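Local coordinates for flavodoxin (Streptococcus pneumoniae serotype 4, PDB 5LJL), which binds FMN and probably serves as a low-potential electron donor to a number of redox enzymes, at residues A3-V8 / L32-D37; D25-L30 / Q138-L143; V55-Y60 / D67-F72; D97-A102 / C121-L126. All blocks are in the same frame, centred on the assembly; numbering follows the deposited sequence.

In the fold
Following the chain from the N terminus, contact 1 closes first, bringing strand 33-38 beside strand 4-9 after the intervening helix 15-29. The end of that helix supplies the first half of contact 2, so contacts 1 and 2 cross. Contact 2 is completed by helix 130-146 near the C terminus, and its long loop encloses contacts 3 and 4, which follow one another in series. Contact 3 links the end of strand 52-56 to helix 67-77; contact 4 links the start of helix 101-113 to edge strand 116-125. The five parallel strands, ordered 2-1-3-4-5, connect contacts 1, 3 and 4, while contact 2 joins two helices over one face. A T59 OG1-A102 N hydrogen bond joins contacts 3 and 4.

Contact 1 (A3-V8 / L32-D37); sequences ALAKIV and LDVDVD
A5 and I7 turn both their backbone polar atoms to D33, D35 and D37, which makes four N-H...O bonds; a fifth, D33 N to A3 O, precedes them. A5 N donates to D33 O (3.0 Å) and A5 O receives D35 N; I7 N gives the straightest bond, to D35 O (2.8 Å, 177°), and I7 O receives D37 N. I7 O has a second donor, a water 3.0 Å away that also donates to D37 OD2. This is a parallel pairing within the flavodoxin fold, made by the beta-alpha-beta unit of strand 4-9, helix 15-29 and strand 33-38; L4, K6 and V8 make backbone bonds on the other side, to D51 and strand 52-56. On the face carrying K6 and D35, the two side chains lie side by side and point the same way. The K6 chain bends at its last torsion (chi4 -60°), setting NZ 2.9 Å from D35 OD2 in a salt bridge on the anti side of the carboxylate, 19° out of its plane. The other face is apolar: I7 CD1 meets V34 CG2 at 3.8 Å, and helix 15-29 packs on A5, I7 and V36.

Contact 2 (D25-L30 / Q138-L143); sequences DKLRDL and QFAEEL
K26 and L27 at the end of helix 15-29, with L30 just after it, pack against A140 and E141 of helix 130-146; the two helices lie next to each other on one face of the parallel sheet in the flavodoxin alpha/beta sandwich. Their short axes approach to 9.0 Å and cross at -40°. L27 and A140 have the closest CA atoms, and A140 CB touches two side chains, K26 CG at 3.8 Å and L27 CD2 at 3.9 Å. The same L27 methyl also comes within 3.4 Å of A140 O. Toward the sheet, L27 reaches I54. L30 CD1 comes up to E141 CG (4.0 Å), the two side chains crossing at about a right angle. K26 CG, anti to the backbone N (chi1 172°), rests on A140 CB; past it the chain bends at chi2 and chi3 and lies obliquely across E141. K26 NZ and E141 OE2, 3.5 Å apart, form a salt bridge; K26 CE lies 3.3 Å from the same OE2. L27 and A140 thus pack on the buried side, whereas the outer side carries L30 CD1 on E141 and a rather long ion pair that probably contributes general electrostatic attraction more than a directional bond.

Contact 3 (V55-Y60 / D67-F72); sequences VATYTY and DEMMDF
Y58 and E68 supply the polar link between these segments, Y58 OH donating to E68 OE2 at 2.7 Å. The acceptor is approached on its syn side, 27° out of the carboxylate plane, and sits at the edge of the tyrosine ring. E68 gets there through a folded chain, its CG between the backbone N and the carbonyl carbon (chi1 62°) and its CD turned by a further bend at chi2. T57 OG1 donates to Y58 O (2.8 Å) on a lone pair in the carbonyl plane. A second carboxylate-ring contact lacks such a bond: D67 OD2 comes to the edge of the Y60 ring, 3.4 Å from CE2, with the two planes 78° apart. Apolar contacts lie deeper. V55 CG1 and M69 CE meet tip to tip at 4.0 Å, while V55 CG2 and F72 CE2 (4.1 Å) belong to side chains that slide past each other in opposite directions. F106 of helix 101-113 touches both V55 and M69. A phosphate ion, probably from the crystallisation liquor, lies about 3 Å (nearest atoms) from the Y58 side chain and may mark a pocket. The segments open a beta-alpha-beta unit, and the loop between them leaves the strand's C-terminal end, where flavodoxins place their FMN.

Contact 4 (D97-A102 / C121-L126); sequences DEFCKA and CVKVDL
C100 and F99 together cover the inner part of the K123 side chain. C100 CB lies 3.7 Å from K123 CG, C100 SG is 3.8 Å from K123 CB, and the rim atom F99 CE2 is equally close to that CB. Beyond the lysine, F99 CZ approaches V124 O (3.8 Å), and D125 N lies at the ring edge, in plane. F99 CE1 reaches D125 OD2 at a similar distance, the ring and carboxylate planes standing 79° apart. One face of the F99 ring carries C100 SG, offset toward the rim. The contact lies in the flavodoxin fold's beta-alpha-beta unit of strand 85-92, helix 101-113 and edge strand 116-125, and joins the loop that leads into the helix to the unit's second strand. That loop is shaped by a type II turn from E98 to K101, closed by K101 N to E98 O (3.0 Å), and C100 serves as the N-cap. At the far end of the extended K123 chain, NZ makes a salt bridge to D104 of the helix and donates to a water (2.9 Å), which in turn donates to F99 O at 2.7 Å. Further out, A102 N donates to T59 OG1, fastening the first turn of the helix to the loop that follows strand 52-56.

Contact 1 (A3-V8 / L32-D37)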
loop_
_atom_site.group_PDB
_atom_site.type_symbol
_atom_site.label_atom_id
_atom_site.label_comp_id
_atom_site.label_asym_id
_atom_site.label_seq_id
_atom_site.Cartn_x
_atom_site.Cartn_y
_atom_site.Cartn_z
ATOM N N ALA A 3 9.091 12.204 8.768
ATOM C CA ALA A 3 7.875 12.484 7.973
ATOM C C ALA A 3 6.765 11.591 8.600
ATOM O O ALA A 3 7.074 10.799 9.492
ATOM C CB ALA A 3 8.129 12.137 6.507
ATOM N N LEU A 4 5.530 11.706 8.110
ATOM C CA LEU A 4 4.391 10.859 8.516
ATOM C C LEU A 4 3.938 9.957 7.331
ATOM O O LEU A 4 3.660 10.486 6.262
ATOM C CB LEU A 4 3.235 11.747 8.945
ATOM C CG LEU A 4 1.926 10.969 9.275
ATOM C CD1 LEU A 4 2.229 9.922 10.289
ATOM C CD2 LEU A 4 0.783 11.908 9.694
ATOM N N ALA A 5 4.012 8.633 7.485
ATOM C CA ALA A 5 3.527 7.660 6.487
ATOM C C ALA A 5 2.236 7.006 7.057
ATOM O O ALA A 5 2.213 6.617 8.232
ATOM C CB ALA A 5 4.562 6.624 6.232
ATOM N N LYS A 6 1.173 6.905 6.231
ATOM C CA LYS A 6 -0.093 6.174 6.582
ATOM C C LYS A 6 -0.166 4.973 5.651
ATOM O O LYS A 6 -0.104 5.151 4.422
ATOM C CB LYS A 6 -1.283 7.089 6.482
ATOM C CG LYS A 6 -1.410 8.085 7.640
ATOM C CD LYS A 6 -2.613 9.001 7.432
ATOM C CE LYS A 6 -2.941 9.979 8.557
ATOM N NZ LYS A 6 -3.235 9.280 9.793
ATOM N N ILE A 7 -0.128 3.785 6.230
ATOM C CA ILE A 7 -0.245 2.525 5.493
ATOM C C ILE A 7 -1.632 1.946 5.753
ATOM O O ILE A 7 -2.024 1.751 6.949
ATOM C CB ILE A 7 0.876 1.522 5.944
ATOM C CG1 ILE A 7 2.275 2.095 5.719
ATOM C CG2 ILE A 7 0.721 0.131 5.301
ATOM C CD1 ILE A 7 3.396 1.225 6.303
ATOM N N VAL A 8 -2.386 1.687 4.692
ATOM C CA VAL A 8 -3.741 1.117 4.823
ATOM C C VAL A 8 -3.718 -0.234 4.173
ATOM O O VAL A 8 -3.297 -0.345 3.003
ATOM C CB VAL A 8 -4.792 2.056 4.219
ATOM C CG1 VAL A 8 -6.193 1.445 4.371
ATOM C CG2 VAL A 8 -4.687 3.422 4.871
ATOM N N LEU A 32 10.655 7.695 10.502
ATOM C CA LEU A 32 9.318 8.238 10.237
ATOM C C LEU A 32 8.317 7.838 11.366
ATOM O O LEU A 32 8.507 6.831 12.054
ATOM C CB LEU A 32 8.756 7.773 8.868
ATOM C CG LEU A 32 9.428 8.280 7.611
ATOM C CD1 LEU A 32 10.746 7.580 7.319
ATOM C CD2 LEU A 32 8.473 8.099 6.438
ATOM N N ASP A 33 7.279 8.665 11.500
ATOM C CA ASP A 33 6.099 8.285 12.254
ATOM C C ASP A 33 5.270 7.489 11.274
ATOM O O ASP A 33 5.104 7.941 10.145
ATOM C CB ASP A 33 5.296 9.498 12.684
ATOM C CG ASP A 33 5.906 10.198 13.869
ATOM O OD1 ASP A 33 5.442 11.301 14.189
ATOM O OD2 ASP A 33 6.822 9.616 14.474
ATOM N N VAL A 34 4.745 6.356 11.702
ATOM C CA VAL A 34 3.896 5.554 10.815
ATOM C C VAL A 34 2.623 5.063 11.482
ATOM O O VAL A 34 2.665 4.562 12.634
ATOM C CB VAL A 34 4.655 4.585 9.858
ATOM C CG1 VAL A 34 6.175 4.658 9.907
ATOM C CG2 VAL A 34 4.002 3.237 9.517
ATOM N N ASP A 35 1.515 5.259 10.777
ATOM C CA ASP A 35 0.238 4.633 11.150
ATOM C C ASP A 35 0.006 3.425 10.236
ATOM O O ASP A 35 0.209 3.566 9.027
ATOM C CB ASP A 35 -0.894 5.627 10.933
ATOM C CG ASP A 35 -0.764 6.874 11.774
ATOM O OD1 ASP A 35 -0.194 6.797 12.892
ATOM O OD2 ASP A 35 -1.191 7.931 11.295
ATOM N N VAL A 36 -0.453 2.289 10.766
ATOM C CA VAL A 36 -0.750 1.062 10.004
ATOM C C VAL A 36 -2.175 0.684 10.420
ATOM O O VAL A 36 -2.444 0.411 11.607
ATOM C CB VAL A 36 0.211 -0.105 10.344
ATOM C CG1 VAL A 36 -0.067 -1.375 9.535
ATOM C CG2 VAL A 36 1.672 0.309 10.164
ATOM N N ASP A 37 -3.097 0.734 9.478
ATOM C CA ASP A 37 -4.511 0.491 9.804
ATOM C C ASP A 37 -5.175 -0.369 8.755
ATOM O O ASP A 37 -4.910 -0.223 7.569
ATOM C CB ASP A 37 -5.235 1.812 9.862
ATOM C CG ASP A 37 -4.768 2.690 10.988
ATOM O OD1 ASP A 37 -5.182 2.470 12.151
ATOM O OD2 ASP A 37 -3.965 3.589 10.745
HETATM O O HOH W 1 -3.168 4.185 8.193
#

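Contact 2 (D25-L30 / Q138-L143)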
loop_
_atom_site.group_PDB
_atom_site.type_symbol
_atom_site.label_atom_id
_atom_site.label_comp_id
_atom_site.label_asym_id
_atom_site.label_seq_id
_atom_site.Cartn_x
_atom_site.Cartn_y
_atom_site.Cartn_z
ATOM N N ASP A 25 7.795 -1.274 9.589
ATOM C CA ASP A 25 8.940 -1.447 10.481
ATOM C C ASP A 25 10.193 -0.797 9.907
ATOM O O ASP A 25 10.966 -0.138 10.679
ATOM C CB ASP A 25 9.120 -2.888 10.860
ATOM C CG ASP A 25 8.032 -3.373 11.817
ATOM O OD1 ASP A 25 7.276 -2.522 12.372
ATOM O OD2 ASP A 25 7.983 -4.586 11.981
ATOM N N LYS A 26 10.410 -0.898 8.592
ATOM C CA LYS A 26 11.619 -0.260 8.013
ATOM C C LYS A 26 11.439 1.274 8.109
ATOM O O LYS A 26 12.353 2.005 8.490
ATOM C CB LYS A 26 11.923 -0.793 6.617
ATOM C CG LYS A 26 13.044 -0.059 5.857
ATOM C CD LYS A 26 14.370 -0.145 6.560
ATOM C CE LYS A 26 14.935 -1.600 6.506
ATOM N NZ LYS A 26 16.333 -1.711 7.064
ATOM N N LEU A 27 10.260 1.793 7.745
ATOM C CA LEU A 27 10.003 3.232 7.853
ATOM C C LEU A 27 10.200 3.792 9.274
ATOM O O LEU A 27 10.781 4.889 9.418
ATOM C CB LEU A 27 8.663 3.648 7.266
ATOM C CG LEU A 27 8.441 3.478 5.776
ATOM C CD1 LEU A 27 6.966 3.808 5.390
ATOM C CD2 LEU A 27 9.394 4.329 4.950
ATOM N N ARG A 28 9.755 3.029 10.271
ATOM C CA ARG A 28 9.991 3.441 11.665
ATOM C C ARG A 28 11.478 3.453 11.997
ATOM O O ARG A 28 11.968 4.429 12.549
ATOM C CB ARG A 28 9.200 2.579 12.648
ATOM C CG ARG A 28 7.715 2.827 12.571
ATOM C CD ARG A 28 6.944 1.883 13.496
ATOM N NE ARG A 28 5.526 2.205 13.560
ATOM C CZ ARG A 28 4.531 1.336 13.411
ATOM N NH1 ARG A 28 4.760 0.050 13.199
ATOM N NH2 ARG A 28 3.269 1.787 13.476
ATOM N N ASP A 29 12.192 2.439 11.549
ATOM C CA ASP A 29 13.648 2.355 11.794
ATOM C C ASP A 29 14.374 3.504 11.143
ATOM O O ASP A 29 15.473 3.851 11.619
ATOM C CB ASP A 29 14.236 1.047 11.264
ATOM C CG ASP A 29 13.922 -0.186 12.156
ATOM O OD1 ASP A 29 13.524 0.005 13.345
ATOM O OD2 ASP A 29 14.145 -1.317 11.658
ATOM N N LEU A 30 13.832 4.051 10.039
ATOM C CA LEU A 30 14.392 5.252 9.352
ATOM C C LEU A 30 13.971 6.588 9.950
ATOM O O LEU A 30 14.364 7.669 9.505
ATOM C CB LEU A 30 14.105 5.184 7.852
ATOM C CG LEU A 30 14.710 3.971 7.127
ATOM C CD1 LEU A 30 14.221 3.847 5.673
ATOM C CD2 LEU A 30 16.241 3.969 7.113
ATOM N N GLN A 138 13.640 -2.242 0.264
ATOM C CA GLN A 138 14.149 -1.292 -0.712
ATOM C C GLN A 138 13.087 -0.269 -1.115
ATOM O O GLN A 138 13.388 0.936 -1.243
ATOM C CB GLN A 138 14.719 -1.968 -1.922
ATOM C CG GLN A 138 15.953 -2.828 -1.624
ATOM C CD GLN A 138 16.230 -3.738 -2.787
ATOM O OE1 GLN A 138 15.367 -4.451 -3.285
ATOM N NE2 GLN A 138 17.461 -3.718 -3.229
ATOM N N PHE A 139 11.843 -0.756 -1.273
ATOM C CA PHE A 139 10.657 0.147 -1.479
ATOM C C PHE A 139 10.537 1.187 -0.370
ATOM O O PHE A 139 10.431 2.368 -0.639
ATOM C CB PHE A 139 9.441 -0.800 -1.573
ATOM C CG PHE A 139 8.098 -0.163 -1.519
ATOM C CD1 PHE A 139 7.405 0.201 -2.666
ATOM C CD2 PHE A 139 7.476 0.018 -0.297
ATOM C CE1 PHE A 139 6.111 0.708 -2.570
ATOM C CE2 PHE A 139 6.212 0.549 -0.219
ATOM C CZ PHE A 139 5.518 0.889 -1.366
ATOM N N ALA A 140 10.534 0.770 0.910
ATOM C CA ALA A 140 10.443 1.705 2.023
ATOM C C ALA A 140 11.604 2.676 2.044
ATOM O O ALA A 140 11.437 3.880 2.248
ATOM C CB ALA A 140 10.374 0.896 3.333
ATOM N N GLU A 141 12.813 2.166 1.770
ATOM C CA GLU A 141 14.036 3.032 1.825
ATOM C C GLU A 141 13.995 4.110 0.696
ATOM O O GLU A 141 14.415 5.271 0.905
ATOM C CB GLU A 141 15.295 2.164 1.698
ATOM C CG GLU A 141 15.548 1.295 2.916
ATOM C CD GLU A 141 16.282 0.003 2.689
ATOM O OE1 GLU A 141 16.928 -0.161 1.646
ATOM O OE2 GLU A 141 16.332 -0.835 3.646
ATOM N N GLU A 142 13.459 3.758 -0.491
ATOM C CA GLU A 142 13.315 4.718 -1.584
ATOM C C GLU A 142 12.261 5.783 -1.232
ATOM O O GLU A 142 12.484 6.952 -1.452
ATOM C CB GLU A 142 13.033 4.008 -2.919
ATOM C CG GLU A 142 12.863 4.997 -4.065
ATOM C CD GLU A 142 12.788 4.393 -5.426
ATOM O OE1 GLU A 142 12.551 3.180 -5.489
ATOM O OE2 GLU A 142 13.077 5.139 -6.416
ATOM N N LEU A 143 11.120 5.385 -0.653
ATOM C CA LEU A 143 10.162 6.394 -0.183
ATOM C C LEU A 143 10.706 7.353 0.861
ATOM O O LEU A 143 10.460 8.578 0.813
ATOM C CB LEU A 143 8.918 5.666 0.377
ATOM C CG LEU A 143 8.072 4.833 -0.603
ATOM C CD1 LEU A 143 6.870 4.268 0.157
ATOM C CD2 LEU A 143 7.634 5.621 -1.828
#

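Contact 3 (V55-Y60 / D67-F72)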
loop_
_atom_site.group_PDB
_atom_site.type_symbol
_atom_site.label_atom_id
_atom_site.label_comp_id
_atom_site.label_asym_id
_atom_site.label_seq_id
_atom_site.Cartn_x
_atom_site.Cartn_y
_atom_site.Cartn_z
ATOM N N VAL A 55 -0.948 1.824 0.161
ATOM C CA VAL A 55 -1.961 0.781 0.215
ATOM C C VAL A 55 -1.268 -0.552 0.051
ATOM O O VAL A 55 -0.445 -0.716 -0.864
ATOM C CB VAL A 55 -3.080 0.944 -0.835
ATOM C CG1 VAL A 55 -3.907 -0.314 -0.994
ATOM C CG2 VAL A 55 -3.902 2.184 -0.490
ATOM N N ALA A 56 -1.634 -1.467 0.950
ATOM C CA ALA A 56 -1.229 -2.868 0.847
ATOM C C ALA A 56 -2.493 -3.684 0.672
ATOM O O ALA A 56 -3.354 -3.699 1.562
ATOM C CB ALA A 56 -0.476 -3.258 2.142
ATOM N N THR A 57 -2.662 -4.382 -0.431
ATOM C CA THR A 57 -3.913 -5.110 -0.701
ATOM C C THR A 57 -3.717 -6.485 -1.303
ATOM O O THR A 57 -2.856 -6.679 -2.133
ATOM C CB THR A 57 -4.847 -4.229 -1.586
ATOM O OG1 THR A 57 -6.159 -4.830 -1.657
ATOM C CG2 THR A 57 -4.263 -3.972 -2.970
ATOM N N TYR A 58 -4.581 -7.418 -0.929
ATOM C CA TYR A 58 -4.747 -8.698 -1.643
ATOM C C TYR A 58 -5.748 -8.409 -2.823
ATOM O O TYR A 58 -6.268 -7.312 -2.959
ATOM C CB TYR A 58 -5.239 -9.814 -0.719
ATOM C CG TYR A 58 -6.668 -9.695 -0.180
ATOM C CD1 TYR A 58 -6.930 -8.939 0.913
ATOM C CD2 TYR A 58 -7.735 -10.365 -0.776
ATOM C CE1 TYR A 58 -8.218 -8.908 1.484
ATOM C CE2 TYR A 58 -9.040 -10.283 -0.286
ATOM C CZ TYR A 58 -9.297 -9.557 0.844
ATOM O OH TYR A 58 -10.573 -9.466 1.367
ATOM N N THR A 59 -5.941 -9.406 -3.659
ATOM C CA THR A 59 -6.843 -9.340 -4.804
ATOM C C THR A 59 -7.882 -10.485 -4.628
ATOM O O THR A 59 -7.523 -11.592 -4.260
ATOM C CB THR A 59 -6.048 -9.571 -6.084
ATOM O OG1 THR A 59 -5.022 -8.580 -6.213
ATOM C CG2 THR A 59 -6.895 -9.605 -7.289
ATOM N N TYR A 60 -9.150 -10.204 -4.920
ATOM C CA TYR A 60 -10.226 -11.116 -4.603
ATOM C C TYR A 60 -10.811 -11.688 -5.901
ATOM O O TYR A 60 -11.163 -10.936 -6.794
ATOM C CB TYR A 60 -11.259 -10.358 -3.773
ATOM C CG TYR A 60 -12.388 -11.165 -3.150
ATOM C CD1 TYR A 60 -12.222 -12.492 -2.750
ATOM C CD2 TYR A 60 -13.649 -10.563 -2.930
ATOM C CE1 TYR A 60 -13.287 -13.219 -2.174
ATOM C CE2 TYR A 60 -14.709 -11.269 -2.328
ATOM C CZ TYR A 60 -14.528 -12.592 -1.962
ATOM O OH TYR A 60 -15.577 -13.263 -1.366
ATOM N N ASP A 67 -13.677 -6.796 -1.022
ATOM C CA ASP A 67 -14.962 -6.212 -0.738
ATOM C C ASP A 67 -14.820 -4.987 0.148
ATOM O O ASP A 67 -15.402 -3.932 -0.090
ATOM C CB ASP A 67 -15.869 -7.237 -0.024
ATOM C CG ASP A 67 -16.325 -8.322 -0.918
ATOM O OD1 ASP A 67 -16.903 -9.337 -0.348
ATOM O OD2 ASP A 67 -16.188 -8.226 -2.196
ATOM N N GLU A 68 -14.027 -5.133 1.213
ATOM C CA GLU A 68 -13.858 -4.089 2.200
ATOM C C GLU A 68 -13.044 -2.868 1.658
ATOM O O GLU A 68 -13.010 -1.803 2.298
ATOM C CB GLU A 68 -13.188 -4.683 3.459
ATOM C CG GLU A 68 -11.786 -5.272 3.267
ATOM C CD GLU A 68 -11.723 -6.760 2.883
ATOM O OE1 GLU A 68 -12.695 -7.266 2.323
ATOM O OE2 GLU A 68 -10.689 -7.454 3.174
ATOM N N MET A 69 -12.371 -3.051 0.529
ATOM C CA MET A 69 -11.652 -2.005 -0.178
ATOM C C MET A 69 -12.535 -1.206 -1.145
ATOM O O MET A 69 -12.140 -0.112 -1.545
ATOM C CB MET A 69 -10.382 -2.508 -0.918
ATOM C CG MET A 69 -9.171 -2.719 -0.023
ATOM S SD MET A 69 -8.570 -1.095 0.568
ATOM C CE MET A 69 -6.983 -1.552 1.234
ATOM N N MET A 70 -13.724 -1.688 -1.497
ATOM C CA MET A 70 -14.519 -0.986 -2.518
ATOM C C MET A 70 -14.889 0.438 -2.111
ATOM O O MET A 70 -14.675 1.363 -2.866
ATOM C CB MET A 70 -15.757 -1.803 -2.912
ATOM C CG MET A 70 -15.431 -2.831 -3.998
ATOM S SD MET A 70 -16.953 -3.680 -4.652
ATOM C CE MET A 70 -18.084 -2.308 -4.621
ATOM N N ASP A 71 -15.353 0.621 -0.903
ATOM C CA ASP A 71 -15.656 1.954 -0.379
ATOM C C ASP A 71 -14.433 2.883 -0.234
ATOM O O ASP A 71 -14.474 4.044 -0.537
ATOM C CB ASP A 71 -16.301 1.819 1.003
ATOM C CG ASP A 71 -17.736 2.068 0.963
ATOM O OD1 ASP A 71 -18.135 3.017 1.668
ATOM O OD2 ASP A 71 -18.461 1.406 0.186
ATOM N N PHE A 72 -13.316 2.311 0.251
ATOM C CA PHE A 72 -12.074 3.027 0.430
ATOM C C PHE A 72 -11.562 3.517 -0.964
ATOM O O PHE A 72 -11.115 4.622 -1.109
ATOM C CB PHE A 72 -11.065 2.092 1.126
ATOM C CG PHE A 72 -9.783 2.791 1.496
ATOM C CD1 PHE A 72 -9.675 3.478 2.683
ATOM C CD2 PHE A 72 -8.719 2.840 0.591
ATOM C CE1 PHE A 72 -8.534 4.157 3.036
ATOM C CE2 PHE A 72 -7.565 3.538 0.912
ATOM C CZ PHE A 72 -7.470 4.210 2.134
#

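Contact 4 (D97-A102 / C121-L126)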
loop_
_atom_site.group_PDB
_atom_site.type_symbol
_atom_site.label_atom_id
_atom_site.label_comp_id
_atom_site.label_asym_id
_atom_site.label_seq_id
_atom_site.Cartn_x
_atom_site.Cartn_y
_atom_site.Cartn_z
ATOM N N ASP A 97 -5.663 -16.167 -12.316
ATOM C CA ASP A 97 -4.982 -15.575 -13.457
ATOM C C ASP A 97 -5.046 -14.041 -13.424
ATOM O O ASP A 97 -5.061 -13.422 -14.496
ATOM C CB ASP A 97 -5.583 -16.150 -14.753
ATOM C CG ASP A 97 -5.729 -17.712 -14.686
ATOM O OD1 ASP A 97 -4.736 -18.422 -14.954
ATOM O OD2 ASP A 97 -6.835 -18.212 -14.316
ATOM N N GLU A 98 -5.126 -13.463 -12.201
ATOM C CA GLU A 98 -5.169 -12.019 -12.004
ATOM C C GLU A 98 -4.269 -11.625 -10.794
ATOM O O GLU A 98 -4.690 -10.899 -9.886
ATOM C CB GLU A 98 -6.614 -11.536 -11.762
ATOM C CG GLU A 98 -7.611 -11.725 -12.945
ATOM C CD GLU A 98 -7.219 -10.992 -14.230
ATOM O OE1 GLU A 98 -7.679 -11.405 -15.320
ATOM O OE2 GLU A 98 -6.449 -10.009 -14.182
ATOM N N PHE A 99 -3.050 -12.171 -10.795
ATOM C CA PHE A 99 -2.045 -12.009 -9.746
ATOM C C PHE A 99 -1.845 -10.562 -9.380
ATOM O O PHE A 99 -1.367 -9.754 -10.168
ATOM C CB PHE A 99 -0.687 -12.580 -10.210
ATOM C CG PHE A 99 0.400 -12.515 -9.199
ATOM C CD1 PHE A 99 0.491 -13.476 -8.234
ATOM C CD2 PHE A 99 1.349 -11.494 -9.223
ATOM C CE1 PHE A 99 1.535 -13.440 -7.319
ATOM C CE2 PHE A 99 2.377 -11.443 -8.337
ATOM C CZ PHE A 99 2.453 -12.397 -7.354
ATOM N N CYS A 100 -2.203 -10.265 -8.147
ATOM C CA CYS A 100 -2.037 -8.907 -7.644
ATOM C C CYS A 100 -2.671 -7.830 -8.517
ATOM O O CYS A 100 -2.229 -6.657 -8.460
ATOM C CB CYS A 100 -0.559 -8.631 -7.299
ATOM S SG CYS A 100 0.104 -9.546 -5.915
ATOM N N LYS A 101 -3.751 -8.115 -9.243
ATOM C CA LYS A 101 -4.356 -7.082 -10.073
ATOM C C LYS A 101 -4.868 -5.924 -9.187
ATOM O O LYS A 101 -4.852 -4.805 -9.660
ATOM C CB LYS A 101 -5.435 -7.621 -10.977
ATOM C CG LYS A 101 -6.184 -6.537 -11.724
ATOM C CD LYS A 101 -6.850 -7.122 -12.909
ATOM C CE LYS A 101 -7.700 -6.066 -13.588
ATOM N NZ LYS A 101 -7.934 -6.472 -15.000
ATOM N N ALA A 102 -5.293 -6.170 -7.945
ATOM C CA ALA A 102 -5.725 -5.053 -7.093
ATOM C C ALA A 102 -4.559 -4.034 -6.835
ATOM O O ALA A 102 -4.833 -2.831 -6.632
ATOM C CB ALA A 102 -6.373 -5.511 -5.760
ATOM N N CYS A 121 5.941 -0.691 -7.562
ATOM C CA CYS A 121 5.058 -1.477 -6.669
ATOM C C CYS A 121 5.716 -2.841 -6.410
ATOM O O CYS A 121 6.445 -3.338 -7.256
ATOM C CB CYS A 121 3.653 -1.613 -7.304
ATOM S SG CYS A 121 3.658 -2.636 -8.770
ATOM N N VAL A 122 5.431 -3.420 -5.247
ATOM C CA VAL A 122 5.999 -4.716 -4.846
ATOM C C VAL A 122 4.857 -5.714 -4.766
ATOM O O VAL A 122 4.005 -5.564 -3.896
ATOM C CB VAL A 122 6.750 -4.608 -3.490
ATOM C CG1 VAL A 122 7.405 -5.967 -3.152
ATOM C CG2 VAL A 122 7.825 -3.481 -3.556
ATOM N N LYS A 123 4.947 -6.783 -5.548
ATOM C CA LYS A 123 3.945 -7.869 -5.594
ATOM C C LYS A 123 4.628 -9.154 -5.082
ATOM O O LYS A 123 5.772 -9.443 -5.474
ATOM C CB LYS A 123 3.452 -8.091 -7.011
ATOM C CG LYS A 123 2.703 -6.898 -7.567
ATOM C CD LYS A 123 2.570 -7.083 -9.061
ATOM C CE LYS A 123 1.601 -6.046 -9.619
ATOM N NZ LYS A 123 1.678 -5.958 -11.110
ATOM N N VAL A 124 3.993 -9.789 -4.091
ATOM C CA VAL A 124 4.543 -10.941 -3.365
ATOM C C VAL A 124 3.603 -12.128 -3.628
ATOM O O VAL A 124 2.385 -12.032 -3.522
ATOM C CB VAL A 124 4.597 -10.666 -1.869
ATOM C CG1 VAL A 124 4.992 -11.906 -1.053
ATOM C CG2 VAL A 124 5.496 -9.428 -1.568
ATOM N N ASP A 125 4.182 -13.266 -3.962
ATOM C CA ASP A 125 3.369 -14.500 -4.148
ATOM C C ASP A 125 3.093 -15.103 -2.782
ATOM O O ASP A 125 4.033 -15.540 -2.101
ATOM C CB ASP A 125 4.162 -15.486 -5.025
ATOM C CG ASP A 125 3.230 -16.507 -5.764
ATOM O OD1 ASP A 125 3.692 -17.111 -6.724
ATOM O OD2 ASP A 125 2.054 -16.649 -5.442
ATOM N N LEU A 126 1.827 -15.072 -2.334
ATOM C CA LEU A 126 1.487 -15.660 -1.038
ATOM C C LEU A 126 2.348 -15.117 0.101
ATOM O O LEU A 126 2.401 -13.833 0.288
ATOM C CB LEU A 126 1.461 -17.212 -1.138
ATOM C CG LEU A 126 0.381 -17.750 -2.043
ATOM C CD1 LEU A 126 0.451 -19.285 -2.195
ATOM C CD2 LEU A 126 -0.974 -17.309 -1.630
HETATM O O HOH W 2 0.387 -8.525 -11.770
#